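Protein argonaute (Aquifex aeolicus, PDB 1YVU) uses short single-stranded DNA guides to bind complementary RNA targets and cuts them, as a metal-dependent endonuclease of the long prokaryotic argonaute subfamily. Local coordinates at residues Ile183-Ile188 and Ile254-Val258; Val196-Ala202 and Ala239-Glu245; Glu375-Leu380 and Leu470-Ala474. One frame throughout, in Å; residues are numbered along the deposited sequence.

In the fold
Interactions 1 and 2 belong to one five-stranded antiparallel sheet of the PAZ domain, their centres 12 Å apart. Its order runs 249-251, 240-244, 194-201, 184-187, 255-257, so interaction 2 joins the second strand to the third and interaction 1 the fourth to an outermost one. A probable hydrogen bond between Ile183 O and Val196 N links them. Along the chain both segments of interaction 2 fall between those of interaction 1. Interaction 3 follows later, its centre 47 Å from that of interaction 1 and 52 Å from that of interaction 2. The first two contacts thus build the PAZ domain of one lobe, while the third ties Mid to PIWI in the other.

Interaction 1. Residues Ile183-Ile188 and Ile254-Val258; sequences IRVKPI and ILKPV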
loop_
_atom_site.group_PDB
_atom_site.type_symbol
_atom_site.label_atom_id
_atom_site.label_comp_id
_atom_site.label_asym_id
_atom_site.label_seq_id
_atom_site.Cartn_x
_atom_site.Cartn_y
_atom_site.Cartn_z
ATOM N N ILE A 183 -16.469 2.910 1.473
ATOM C CA ILE A 183 -16.287 2.354 2.799
ATOM C C ILE A 183 -15.809 0.924 2.675
ATOM O O ILE A 183 -16.457 0.093 2.048
ATOM C CB ILE A 183 -17.561 2.493 3.671
ATOM C CG1 ILE A 183 -17.741 3.969 4.035
ATOM C CG2 ILE A 183 -17.462 1.643 4.947
ATOM C CD1 ILE A 183 -18.975 4.283 4.848
ATOM N N ARG A 184 -14.623 0.674 3.222
ATOM C CA ARG A 184 -14.020 -0.652 3.190
ATOM C C ARG A 184 -14.734 -1.515 4.214
ATOM O O ARG A 184 -14.889 -1.123 5.376
ATOM C CB ARG A 184 -12.499 -0.582 3.448
ATOM C CG ARG A 184 -11.734 0.332 2.474
ATOM C CD ARG A 184 -10.307 -0.130 2.130
ATOM N NE ARG A 184 -9.832 0.508 0.888
ATOM C CZ ARG A 184 -8.601 0.405 0.376
ATOM N NH1 ARG A 184 -7.662 -0.310 0.978
ATOM N NH2 ARG A 184 -8.313 1.009 -0.772
ATOM N N VAL A 185 -15.315 -2.600 3.720
ATOM C CA VAL A 185 -16.043 -3.555 4.556
ATOM C C VAL A 185 -15.440 -4.959 4.448
ATOM O O VAL A 185 -14.645 -5.232 3.560
ATOM C CB VAL A 185 -17.571 -3.614 4.209
ATOM C CG1 VAL A 185 -18.314 -2.560 4.942
ATOM C CG2 VAL A 185 -17.809 -3.453 2.730
ATOM N N LYS A 186 -15.792 -5.836 5.382
ATOM C CA LYS A 186 -15.298 -7.207 5.384
ATOM C C LYS A 186 -16.349 -8.157 5.933
ATOM O O LYS A 186 -16.970 -7.847 6.962
ATOM C CB LYS A 186 -14.040 -7.354 6.272
ATOM C CG LYS A 186 -13.494 -8.808 6.391
ATOM C CD LYS A 186 -13.110 -9.167 7.794
ATOM C CE LYS A 186 -12.711 -10.608 7.914
ATOM N NZ LYS A 186 -12.501 -10.915 9.325
ATOM N N PRO A 187 -16.575 -9.304 5.242
ATOM C CA PRO A 187 -17.541 -10.342 5.664
ATOM C C PRO A 187 -16.915 -11.119 6.844
ATOM O O PRO A 187 -15.692 -11.296 6.879
ATOM C CB PRO A 187 -17.656 -11.224 4.427
ATOM C CG PRO A 187 -17.354 -10.296 3.307
ATOM C CD PRO A 187 -16.214 -9.503 3.823
ATOM N N ILE A 188 -17.741 -11.647 7.751
ATOM C CA ILE A 188 -17.243 -12.317 8.960
ATOM C C ILE A 188 -16.211 -13.456 8.862
ATOM O O ILE A 188 -15.051 -13.272 9.290
ATOM C CB ILE A 188 -18.400 -12.640 9.975
ATOM C CG1 ILE A 188 -19.067 -11.318 10.405
ATOM C CG2 ILE A 188 -17.847 -13.365 11.235
ATOM C CD1 ILE A 188 -20.175 -11.435 11.441
ATOM N N ILE A 254 -23.865 -9.528 7.013
ATOM C CA ILE A 254 -22.590 -10.129 7.380
ATOM C C ILE A 254 -21.415 -9.197 7.135
ATOM O O ILE A 254 -20.262 -9.625 7.225
ATOM C CB ILE A 254 -22.318 -11.465 6.654
ATOM C CG1 ILE A 254 -22.466 -11.288 5.140
ATOM C CG2 ILE A 254 -23.139 -12.579 7.284
ATOM C CD1 ILE A 254 -21.456 -12.054 4.368
ATOM N N LEU A 255 -21.693 -7.937 6.807
ATOM C CA LEU A 255 -20.620 -6.979 6.559
ATOM C C LEU A 255 -20.344 -6.086 7.741
ATOM O O LEU A 255 -21.252 -5.504 8.329
ATOM C CB LEU A 255 -20.911 -6.122 5.331
ATOM C CG LEU A 255 -20.893 -6.851 4.001
ATOM C CD1 LEU A 255 -21.543 -6.019 2.929
ATOM C CD2 LEU A 255 -19.480 -7.182 3.642
ATOM N N LYS A 256 -19.072 -6.038 8.108
ATOM C CA LYS A 256 -18.600 -5.202 9.188
ATOM C C LYS A 256 -17.611 -4.225 8.553
ATOM O O LYS A 256 -16.845 -4.624 7.683
ATOM C CB LYS A 256 -17.920 -6.058 10.265
ATOM C CG LYS A 256 -18.799 -6.389 11.498
ATOM C CD LYS A 256 -17.945 -7.095 12.585
ATOM C CE LYS A 256 -18.596 -7.166 13.981
ATOM N NZ LYS A 256 -17.567 -7.356 15.079
ATOM N N PRO A 257 -17.725 -2.915 8.858
ATOM C CA PRO A 257 -16.822 -1.883 8.322
ATOM C C PRO A 257 -15.426 -1.995 8.855
ATOM O O PRO A 257 -15.213 -2.497 9.948
ATOM C CB PRO A 257 -17.455 -0.587 8.797
ATOM C CG PRO A 257 -18.899 -0.922 8.752
ATOM C CD PRO A 257 -18.942 -2.276 9.395
ATOM N N VAL A 258 -14.475 -1.546 8.049
ATOM C CA VAL A 258 -13.057 -1.560 8.408
ATOM C C VAL A 258 -12.613 -0.077 8.540
ATOM O O VAL A 258 -12.769 0.709 7.592
ATOM C CB VAL A 258 -12.254 -2.370 7.341
ATOM C CG1 VAL A 258 -10.770 -2.230 7.557
ATOM C CG2 VAL A 258 -12.625 -3.851 7.412
#
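Strands 184-187 and 255-257 run antiparallel, their short axes 4.5 Å apart at the closest point, with Val185 opposite Pro257, Lys186 opposite Lys256 and Pro187 opposite Leu255. The central lysine pair is hydrogen-bonded in both directions: Lys186 N donates to Lys256 O at 2.8 Å, and Lys256 N returns a nearly straight bond to Lys186 O at 3.0 Å. Val258 N extends the ladder to Arg184 O over 2.7 Å, whereas at the far end Ile188 N reaches Ile254 O only weakly. The two prolines, which have no N-H to give, occupy non-hydrogen-bonded positions, where none is needed across this strand pair.

Val185, Pro187, Leu255 and Pro257 share one face. Leu255 touches two of these neighbours through one methyl, CD2, which meets Pro187 CG at 3.8 Å and Val185 CB at 4.1 Å. Its CG stands anti to the carbonyl carbon (chi1 -68°), and the branch then lies alongside the proline ring, pointing the same way. Val185 instead offers CG1 to Pro257, reaching CG of that ring at 4.2 Å. Lys186 and Lys256 emerge on the opposite face and lead their amines away from the partner strand; the stem of Lys186 still packs, its CB lying 3.9 Å from CG2 of Val258. CD1 of Ile254, just before the paired residues of its strand, rests against Pro187 CB.

Leu169 of helix 169-175 covers the apolar face, touching Val185, Leu255 and Pro257, and Leu172 adds to the cover over Pro257. On the lysine face, Gln164 of strand 153-165 touches both lysines and Val258. Within the PAZ sheet, strand 255-257 is an outermost one, while strand 184-187 is flanked on its other side by strand 194-201.

Interaction 2. Residues Val196-Ala202 and Ala239-Glu245; sequences VQDVFKA and AFLVVLE
A classic beta bulge sets Gln197 and Asp198 together opposite Val243 where strands 194-201 and 240-244 of the PAZ sheet pair antiparallel. Val243 O accepts from Gln197 N at 3.0 Å and, weakly, from Asp198 N, so one carbonyl serves two successive amides. Regular pairing resumes at once: Val243 N gives an almost straight bond to Asp198 O, and Phe200 and Leu241 exchange two more. Ala202 N closes the ladder on Ala239 O at 2.8 Å, where the chain has just left a helix.

On the face bearing Phe200, Leu241 and Val243, the aromatic ring lies across the neighbouring strand. Phe200 CG sits between its backbone N and carbonyl carbon (chi1 69°), which swings the ring over Leu241. Leu241 CB comes over one face of the Phe200 ring in a CH-pi contact, 4.2 Å from the centroid and offset toward the rim, while Val243 CG2 meets the ring edge in plane, 3.8 Å from Phe200 CE2. A serine in place of Phe200 would probably uncover Leu241 CB and Val243 CG2 and open a gap over this part of the strand.

Val199 and Val242 lie on the opposite face; near them Val196 crosses Val242 at about a right angle, and Val199 CG1 approaches the Phe240 ring obliquely. Lys201 runs alongside that ring, its CG 3.8 Å from Phe240 CE2.

Farther out, helix 169-175 backs Val199, Phe240 and Val242 through Leu169 and Leu173, and Gln170 OE1 accepts a hydrogen bond from Phe240 N. Trp226 and Leu229 of helix 220-231 pack on Leu241. At the end of the ladder the methyls of Ala202 and Ala239 meet, CB to CB, at 4.0 Å.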
loop_
_atom_site.group_PDB
_atom_site.type_symbol
_atom_site.label_atom_id
_atom_site.label_comp_id
_atom_site.label_asym_id
_atom_site.label_seq_id
_atom_site.Cartn_x
_atom_site.Cartn_y
_atom_site.Cartn_z
ATOM N N VAL A 196 -17.331 -0.349 -0.835
ATOM C CA VAL A 196 -18.738 -0.340 -1.252
ATOM C C VAL A 196 -18.965 0.444 -2.544
ATOM O O VAL A 196 -18.531 1.595 -2.673
ATOM C CB VAL A 196 -19.670 0.218 -0.133
ATOM C CG1 VAL A 196 -21.116 0.171 -0.557
ATOM C CG2 VAL A 196 -19.518 -0.582 1.135
ATOM N N GLN A 197 -19.642 -0.210 -3.489
ATOM C CA GLN A 197 -19.964 0.384 -4.782
ATOM C C GLN A 197 -21.447 0.765 -4.895
ATOM O O GLN A 197 -21.765 1.926 -5.205
ATOM C CB GLN A 197 -19.560 -0.561 -5.927
ATOM C CG GLN A 197 -19.716 0.075 -7.316
ATOM C CD GLN A 197 -19.257 -0.789 -8.478
ATOM O OE1 GLN A 197 -18.739 -1.913 -8.317
ATOM N NE2 GLN A 197 -19.446 -0.252 -9.675
ATOM N N ASP A 198 -22.328 -0.221 -4.670
ATOM C CA ASP A 198 -23.794 -0.061 -4.750
ATOM C C ASP A 198 -24.551 -0.727 -3.598
ATOM O O ASP A 198 -24.198 -1.829 -3.167
ATOM C CB ASP A 198 -24.327 -0.661 -6.064
ATOM C CG ASP A 198 -24.692 0.395 -7.112
ATOM O OD1 ASP A 198 -24.246 1.566 -7.024
ATOM O OD2 ASP A 198 -25.434 0.028 -8.050
ATOM N N VAL A 199 -25.591 -0.038 -3.118
ATOM C CA VAL A 199 -26.465 -0.529 -2.050
ATOM C C VAL A 199 -27.902 -0.465 -2.554
ATOM O O VAL A 199 -28.326 0.531 -3.171
ATOM C CB VAL A 199 -26.339 0.294 -0.709
ATOM C CG1 VAL A 199 -27.375 -0.155 0.314
ATOM C CG2 VAL A 199 -24.983 0.094 -0.078
ATOM N N PHE A 200 -28.619 -1.564 -2.325
ATOM C CA PHE A 200 -30.023 -1.678 -2.686
ATOM C C PHE A 200 -30.751 -2.616 -1.719
ATOM O O PHE A 200 -30.113 -3.399 -1.017
ATOM C CB PHE A 200 -30.204 -2.084 -4.167
ATOM C CG PHE A 200 -29.783 -3.488 -4.494
ATOM C CD1 PHE A 200 -30.748 -4.523 -4.564
ATOM C CD2 PHE A 200 -28.438 -3.783 -4.787
ATOM C CE1 PHE A 200 -30.382 -5.843 -4.923
ATOM C CE2 PHE A 200 -28.046 -5.105 -5.153
ATOM C CZ PHE A 200 -29.021 -6.138 -5.223
ATOM N N LYS A 201 -32.080 -2.514 -1.692
ATOM C CA LYS A 201 -32.936 -3.322 -0.824
ATOM C C LYS A 201 -33.100 -4.766 -1.301
ATOM O O LYS A 201 -33.044 -5.046 -2.508
ATOM C CB LYS A 201 -34.316 -2.664 -0.686
ATOM C CG LYS A 201 -34.307 -1.292 -0.037
ATOM C CD LYS A 201 -35.643 -0.569 -0.193
ATOM C CE LYS A 201 -35.480 0.942 0.044
ATOM N NZ LYS A 201 -36.585 1.780 -0.532
ATOM N N ALA A 202 -33.311 -5.670 -0.343
ATOM C CA ALA A 202 -33.487 -7.091 -0.616
ATOM C C ALA A 202 -34.909 -7.420 -1.039
ATOM O O ALA A 202 -35.162 -8.502 -1.582
ATOM C CB ALA A 202 -33.084 -7.902 0.571
ATOM N N ALA A 239 -33.725 -5.687 4.907
ATOM C CA ALA A 239 -32.354 -5.966 4.505
ATOM C C ALA A 239 -31.862 -5.345 3.236
ATOM O O ALA A 239 -32.631 -5.059 2.313
ATOM C CB ALA A 239 -32.103 -7.437 4.455
ATOM N N PHE A 240 -30.553 -5.145 3.222
ATOM C CA PHE A 240 -29.860 -4.578 2.090
ATOM C C PHE A 240 -28.816 -5.543 1.567
ATOM O O PHE A 240 -28.301 -6.421 2.280
ATOM C CB PHE A 240 -29.143 -3.290 2.467
ATOM C CG PHE A 240 -30.037 -2.199 2.940
ATOM C CD1 PHE A 240 -30.017 -1.800 4.292
ATOM C CD2 PHE A 240 -30.834 -1.488 2.031
ATOM C CE1 PHE A 240 -30.773 -0.683 4.746
ATOM C CE2 PHE A 240 -31.600 -0.368 2.453
ATOM C CZ PHE A 240 -31.569 0.040 3.820
ATOM N N LEU A 241 -28.571 -5.421 0.273
ATOM C CA LEU A 241 -27.569 -6.220 -0.387
ATOM C C LEU A 241 -26.623 -5.182 -0.896
ATOM O O LEU A 241 -27.033 -4.106 -1.338
ATOM C CB LEU A 241 -28.140 -7.057 -1.529
ATOM C CG LEU A 241 -29.296 -7.996 -1.186
ATOM C CD1 LEU A 241 -29.718 -8.785 -2.373
ATOM C CD2 LEU A 241 -28.917 -8.908 -0.071
ATOM N N VAL A 242 -25.348 -5.484 -0.687
ATOM C CA VAL A 242 -24.235 -4.615 -1.035
ATOM C C VAL A 242 -23.354 -5.236 -2.109
ATOM O O VAL A 242 -22.911 -6.385 -1.983
ATOM C CB VAL A 242 -23.371 -4.339 0.230
ATOM C CG1 VAL A 242 -22.277 -3.321 -0.064
ATOM C CG2 VAL A 242 -24.266 -3.878 1.420
ATOM N N VAL A 243 -23.097 -4.452 -3.157
ATOM C CA VAL A 243 -22.240 -4.881 -4.264
ATOM C C VAL A 243 -20.861 -4.238 -4.063
ATOM O O VAL A 243 -20.744 -3.020 -3.889
ATOM C CB VAL A 243 -22.825 -4.498 -5.663
ATOM C CG1 VAL A 243 -22.020 -5.184 -6.784
ATOM C CG2 VAL A 243 -24.285 -4.902 -5.760
ATOM N N LEU A 244 -19.832 -5.079 -4.033
ATOM C CA LEU A 244 -18.470 -4.612 -3.840
ATOM C C LEU A 244 -17.682 -4.441 -5.146
ATOM O O LEU A 244 -18.125 -4.896 -6.204
ATOM C CB LEU A 244 -17.742 -5.502 -2.826
ATOM C CG LEU A 244 -18.397 -5.679 -1.439
ATOM C CD1 LEU A 244 -17.469 -6.445 -0.518
ATOM C CD2 LEU A 244 -18.730 -4.352 -0.795
ATOM N N GLU A 245 -16.532 -3.766 -5.044
ATOM C CA GLU A 245 -15.643 -3.411 -6.162
ATOM C C GLU A 245 -15.452 -4.347 -7.340
ATOM O O GLU A 245 -15.841 -4.024 -8.478
ATOM C CB GLU A 245 -14.269 -2.978 -5.651
ATOM C CG GLU A 245 -13.798 -3.594 -4.339
ATOM C CD GLU A 245 -12.585 -2.871 -3.755
ATOM O OE1 GLU A 245 -12.391 -1.642 -3.986
ATOM O OE2 GLU A 245 -11.828 -3.549 -3.029
#

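Interaction 3. Residues Glu375-Leu380 and Leu470-Ala474; sequences ELINFL and LLNVA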
loop_
_atom_site.group_PDB
_atom_site.type_symbol
_atom_site.label_atom_id
_atom_site.label_comp_id
_atom_site.label_asym_id
_atom_site.label_seq_id
_atom_site.Cartn_x
_atom_site.Cartn_y
_atom_site.Cartn_z
ATOM N N GLU A 375 11.524 36.188 9.316
ATOM C CA GLU A 375 12.836 35.531 9.431
ATOM C C GLU A 375 13.070 34.532 8.306
ATOM O O GLU A 375 14.207 34.381 7.831
ATOM C CB GLU A 375 13.014 34.867 10.791
ATOM C CG GLU A 375 13.407 35.847 11.877
ATOM C CD GLU A 375 13.450 35.246 13.280
ATOM O OE1 GLU A 375 13.334 34.003 13.453
ATOM O OE2 GLU A 375 13.601 36.055 14.227
ATOM N N LEU A 376 11.972 33.897 7.880
ATOM C CA LEU A 376 11.936 32.942 6.763
ATOM C C LEU A 376 12.325 33.668 5.497
ATOM O O LEU A 376 13.351 33.348 4.892
ATOM C CB LEU A 376 10.522 32.426 6.559
ATOM C CG LEU A 376 10.147 31.116 7.185
ATOM C CD1 LEU A 376 10.738 31.019 8.550
ATOM C CD2 LEU A 376 8.632 31.028 7.232
ATOM N N ILE A 377 11.509 34.683 5.171
ATOM C CA ILE A 377 11.680 35.554 4.022
ATOM C C ILE A 377 13.134 36.032 3.968
ATOM O O ILE A 377 13.754 35.986 2.898
ATOM C CB ILE A 377 10.684 36.774 4.081
ATOM C CG1 ILE A 377 9.286 36.324 3.698
ATOM C CG2 ILE A 377 11.105 37.920 3.152
ATOM C CD1 ILE A 377 8.255 37.378 3.944
ATOM N N ASN A 378 13.708 36.352 5.133
ATOM C CA ASN A 378 15.080 36.810 5.136
ATOM C C ASN A 378 16.095 35.718 4.912
ATOM O O ASN A 378 17.025 35.911 4.126
ATOM C CB ASN A 378 15.428 37.661 6.351
ATOM C CG ASN A 378 16.416 38.757 5.996
ATOM O OD1 ASN A 378 16.049 39.768 5.389
ATOM N ND2 ASN A 378 17.689 38.522 6.289
ATOM N N PHE A 379 15.848 34.543 5.493
ATOM C CA PHE A 379 16.754 33.413 5.331
ATOM C C PHE A 379 16.900 33.030 3.851
ATOM O O PHE A 379 18.024 32.868 3.342
ATOM C CB PHE A 379 16.263 32.206 6.133
ATOM C CG PHE A 379 17.336 31.206 6.409
ATOM C CD1 PHE A 379 18.415 31.539 7.260
ATOM C CD2 PHE A 379 17.301 29.936 5.823
ATOM C CE1 PHE A 379 19.462 30.609 7.532
ATOM C CE2 PHE A 379 18.329 29.000 6.076
ATOM C CZ PHE A 379 19.417 29.342 6.939
ATOM N N LEU A 380 15.762 33.027 3.154
ATOM C CA LEU A 380 15.681 32.678 1.734
ATOM C C LEU A 380 16.164 33.780 0.779
ATOM O O LEU A 380 16.598 33.474 -0.341
ATOM C CB LEU A 380 14.247 32.258 1.359
ATOM C CG LEU A 380 13.451 31.178 2.124
ATOM C CD1 LEU A 380 12.116 30.974 1.463
ATOM C CD2 LEU A 380 14.186 29.848 2.178
ATOM N N LEU A 470 12.806 26.901 11.276
ATOM C CA LEU A 470 13.200 27.796 10.185
ATOM C C LEU A 470 13.946 26.976 9.135
ATOM O O LEU A 470 13.639 27.060 7.961
ATOM C CB LEU A 470 14.111 28.888 10.735
ATOM C CG LEU A 470 14.730 30.025 9.910
ATOM C CD1 LEU A 470 13.835 31.227 9.965
ATOM C CD2 LEU A 470 16.112 30.418 10.511
ATOM N N LEU A 471 14.833 26.089 9.585
ATOM C CA LEU A 471 15.596 25.240 8.672
ATOM C C LEU A 471 14.747 24.171 8.024
ATOM O O LEU A 471 14.779 24.015 6.787
ATOM C CB LEU A 471 16.823 24.625 9.351
ATOM C CG LEU A 471 17.939 25.673 9.503
ATOM C CD1 LEU A 471 19.005 25.158 10.391
ATOM C CD2 LEU A 471 18.541 26.072 8.181
ATOM N N ASN A 472 13.932 23.502 8.849
ATOM C CA ASN A 472 13.021 22.446 8.403
ATOM C C ASN A 472 12.167 23.008 7.282
ATOM O O ASN A 472 12.178 22.491 6.151
ATOM C CB ASN A 472 12.150 21.957 9.571
ATOM C CG ASN A 472 11.307 20.711 9.224
ATOM O OD1 ASN A 472 10.614 20.664 8.199
ATOM N ND2 ASN A 472 11.333 19.712 10.109
ATOM N N VAL A 473 11.628 24.194 7.549
ATOM C CA VAL A 473 10.762 24.890 6.609
ATOM C C VAL A 473 11.512 25.327 5.337
ATOM O O VAL A 473 11.043 25.060 4.231
ATOM C CB VAL A 473 10.041 26.073 7.350
ATOM C CG1 VAL A 473 9.355 27.042 6.392
ATOM C CG2 VAL A 473 9.025 25.496 8.345
ATOM N N ALA A 474 12.700 25.915 5.529
ATOM C CA ALA A 474 13.580 26.416 4.462
ATOM C C ALA A 474 13.806 25.389 3.371
ATOM O O ALA A 474 13.413 25.616 2.226
ATOM C CB ALA A 474 14.942 26.838 5.052
#
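A helix-helix packing contact across the Mid-PIWI boundary joins helix 368-381 of the Mid domain to helix 466-480 of the PIWI domain. The short segments cross at -60°, with 10.4 Å between their axes at closest approach, and apolar side chains bridge the space between them.

Leu470 inserts its two methyls among the residues of the Mid helix. Its CG is anti to the backbone N (chi1 -180°), which extends the side chain toward the partner; CD1 meets Leu376 CD1 and also Glu375 CB, the latter at 3.8 Å, while CD2 lies over one face of the Phe379 ring, displaced toward the rim and 4.1 Å from Phe379 CD1. The Leu376 and Leu470 side chains pass alongside one another, running opposite ways, and the second Leu376 methyl, CD2, turns to Val473 CG1 at 4.1 Å.

Two further residues of the PIWI helix reach Phe379. Leu471 CD2 approaches the far end of the ring obliquely, 3.6 Å from Phe379 CZ, and Ala474 CB sits 4.0 Å from Phe379 CD2. Ala474 also receives Leu380, whose CD2 lies 4.2 Å from Ala474 CB.

Helix 337-342, also of the Mid domain, touches both Phe379 and Leu471 through Glu341, and its Arg337 and Leu340 join in around Leu471. Leu380 packs on Leu387 of strand 386-396, an outermost strand of a parallel four-stranded sheet.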